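Local structure of aldehyde dehydrogenase 12 (Zea mays, 6D97) at residues 375-380 against 426-431. The protein oxidises L-glutamate gamma-semialdehyde with NAD+ as cofactor, the last step of proline catabolism in plants. Sequence-based numbering, arbitrary orientation.
Sequences IEHMNN and FELVTK
Leu428 reaches segment 375-380 at His377 and Asn380, with Leu381 of the same helix also touching it, and with its neighbours illustrates how a short helix can be joined to a longer one through its own C-terminal end. One methyl, CD2, rests against the backbone of Asn380, 3.5 Å from its O, and lies 3.9 Å from Asn380 CB. The other, CD1, lies to one side of the imidazole plane of His377, 3.8 Å from ND1. The carbonyl of Leu428 comes to the edge of the same ring, its O lying in the ring plane 3.2 Å from His377 CE1, where a polarised C-H faces the oxygen. With CG anti to the backbone N (chi1 -177°), His377 extends from its helix into the place where helix 425-429 ends. Val429 turns its side chain away, but its carbonyl O accepts a hydrogen bond from a water that also donates to Lys431 O and stands 2.9 Å from His377 NE2. Thr430 leaves helical geometry and ties its OG1 back to Phe426 O at 2.8 Å. Lys431 then returns to the histidine, its aliphatic CD approaching obliquely across the ring plane from Leu428 CD1, 3.8 Å from ND1, while Ile433 and Phe437 add further contacts to the ring. An alanine in place of His377 would probably leave the water without its third partner and open a gap beside Leu428 and Lys431. The junction, on the domain with the seven-stranded sheet, thus turns the ring's electron-poor CE1 edge to a carbonyl, while NE2 meets the helix end through water.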
# COMPACT_ATOMS: atom_id res chain seq x y z
N ILE A 375 -16.64 22.60 -41.02
CA ILE A 375 -16.28 23.74 -41.87
C ILE A 375 -16.68 25.05 -41.20
O ILE A 375 -15.91 26.01 -41.18
CB ILE A 375 -16.93 23.59 -43.25
CG1 ILE A 375 -16.24 22.49 -44.07
CG2 ILE A 375 -16.89 24.93 -43.99
CD1 ILE A 375 -14.84 22.86 -44.50
N GLU A 376 -17.90 25.10 -40.64
CA GLU A 376 -18.37 26.32 -39.98
C GLU A 376 -17.44 26.70 -38.83
O GLU A 376 -17.04 27.87 -38.70
CB GLU A 376 -19.80 26.12 -39.47
CG GLU A 376 -20.43 27.40 -38.95
CD GLU A 376 -21.63 27.14 -38.06
OE1 GLU A 376 -22.77 27.11 -38.57
OE2 GLU A 376 -21.44 26.96 -36.84
N HIS A 377 -17.08 25.73 -37.98
CA HIS A 377 -16.13 25.98 -36.89
C HIS A 377 -14.82 26.55 -37.42
O HIS A 377 -14.30 27.55 -36.90
CB HIS A 377 -15.86 24.68 -36.12
CG HIS A 377 -14.94 24.86 -34.94
ND1 HIS A 377 -15.27 25.63 -33.84
CD2 HIS A 377 -13.70 24.36 -34.70
CE1 HIS A 377 -14.27 25.60 -32.98
NE2 HIS A 377 -13.32 24.83 -33.47
N MET A 378 -14.27 25.94 -38.47
CA MET A 378 -13.05 26.45 -39.09
C MET A 378 -13.21 27.90 -39.54
O MET A 378 -12.32 28.73 -39.33
CB MET A 378 -12.66 25.58 -40.29
CG MET A 378 -11.48 26.10 -41.09
SD MET A 378 -11.25 25.14 -42.61
CE MET A 378 -12.65 25.67 -43.61
N ASN A 379 -14.33 28.22 -40.19
CA ASN A 379 -14.56 29.59 -40.64
C ASN A 379 -14.73 30.54 -39.47
O ASN A 379 -14.28 31.69 -39.53
CB ASN A 379 -15.77 29.63 -41.58
CG ASN A 379 -15.49 29.01 -42.93
OD1 ASN A 379 -14.38 29.14 -43.46
ND2 ASN A 379 -16.48 28.34 -43.50
N ASN A 380 -15.40 30.10 -38.40
CA ASN A 380 -15.52 30.93 -37.21
C ASN A 380 -14.15 31.25 -36.62
O ASN A 380 -13.91 32.38 -36.18
CB ASN A 380 -16.40 30.24 -36.17
CG ASN A 380 -17.87 30.28 -36.53
OD1 ASN A 380 -18.30 31.11 -37.32
ND2 ASN A 380 -18.64 29.37 -35.95
N PHE A 426 -11.62 32.57 -26.76
CA PHE A 426 -11.18 31.42 -25.97
C PHE A 426 -12.21 30.29 -26.01
O PHE A 426 -11.87 29.13 -26.27
CB PHE A 426 -10.91 31.83 -24.53
CG PHE A 426 -10.37 30.71 -23.68
CD1 PHE A 426 -9.02 30.41 -23.70
CD2 PHE A 426 -11.22 29.94 -22.91
CE1 PHE A 426 -8.52 29.37 -22.95
CE2 PHE A 426 -10.73 28.89 -22.15
CZ PHE A 426 -9.37 28.61 -22.17
N GLU A 427 -13.48 30.61 -25.74
CA GLU A 427 -14.53 29.60 -25.75
C GLU A 427 -14.66 28.94 -27.12
O GLU A 427 -14.89 27.73 -27.22
CB GLU A 427 -15.87 30.22 -25.33
CG GLU A 427 -15.98 30.69 -23.88
CD GLU A 427 -15.13 31.90 -23.59
OE1 GLU A 427 -14.79 32.62 -24.54
OE2 GLU A 427 -14.77 32.13 -22.43
N LEU A 428 -14.49 29.71 -28.20
CA LEU A 428 -14.50 29.13 -29.54
C LEU A 428 -13.27 28.25 -29.78
O LEU A 428 -13.40 27.12 -30.29
CB LEU A 428 -14.56 30.26 -30.58
CG LEU A 428 -14.55 29.83 -32.05
CD1 LEU A 428 -15.82 29.10 -32.40
CD2 LEU A 428 -14.34 31.04 -32.95
N VAL A 429 -12.07 28.73 -29.43
CA VAL A 429 -10.83 28.00 -29.70
C VAL A 429 -10.79 26.70 -28.90
O VAL A 429 -10.38 25.64 -29.42
CB VAL A 429 -9.60 28.90 -29.41
CG1 VAL A 429 -8.31 28.08 -29.21
CG2 VAL A 429 -9.43 29.93 -30.52
N THR A 430 -11.22 26.73 -27.64
CA THR A 430 -11.19 25.56 -26.77
C THR A 430 -12.45 24.69 -26.91
O THR A 430 -12.71 23.86 -26.03
CB THR A 430 -10.99 25.99 -25.32
OG1 THR A 430 -12.12 26.74 -24.89
CG2 THR A 430 -9.71 26.86 -25.18
N LYS A 431 -13.22 24.85 -27.97
CA LYS A 431 -14.39 24.02 -28.19
C LYS A 431 -13.95 22.66 -28.74
O LYS A 431 -13.19 22.60 -29.71
CB LYS A 431 -15.35 24.72 -29.15
CG LYS A 431 -16.58 23.94 -29.54
CD LYS A 431 -17.19 24.55 -30.79
CE LYS A 431 -18.43 23.82 -31.21
NZ LYS A 431 -19.65 24.38 -30.58
O HOH W 1 -11.35 23.85 -31.57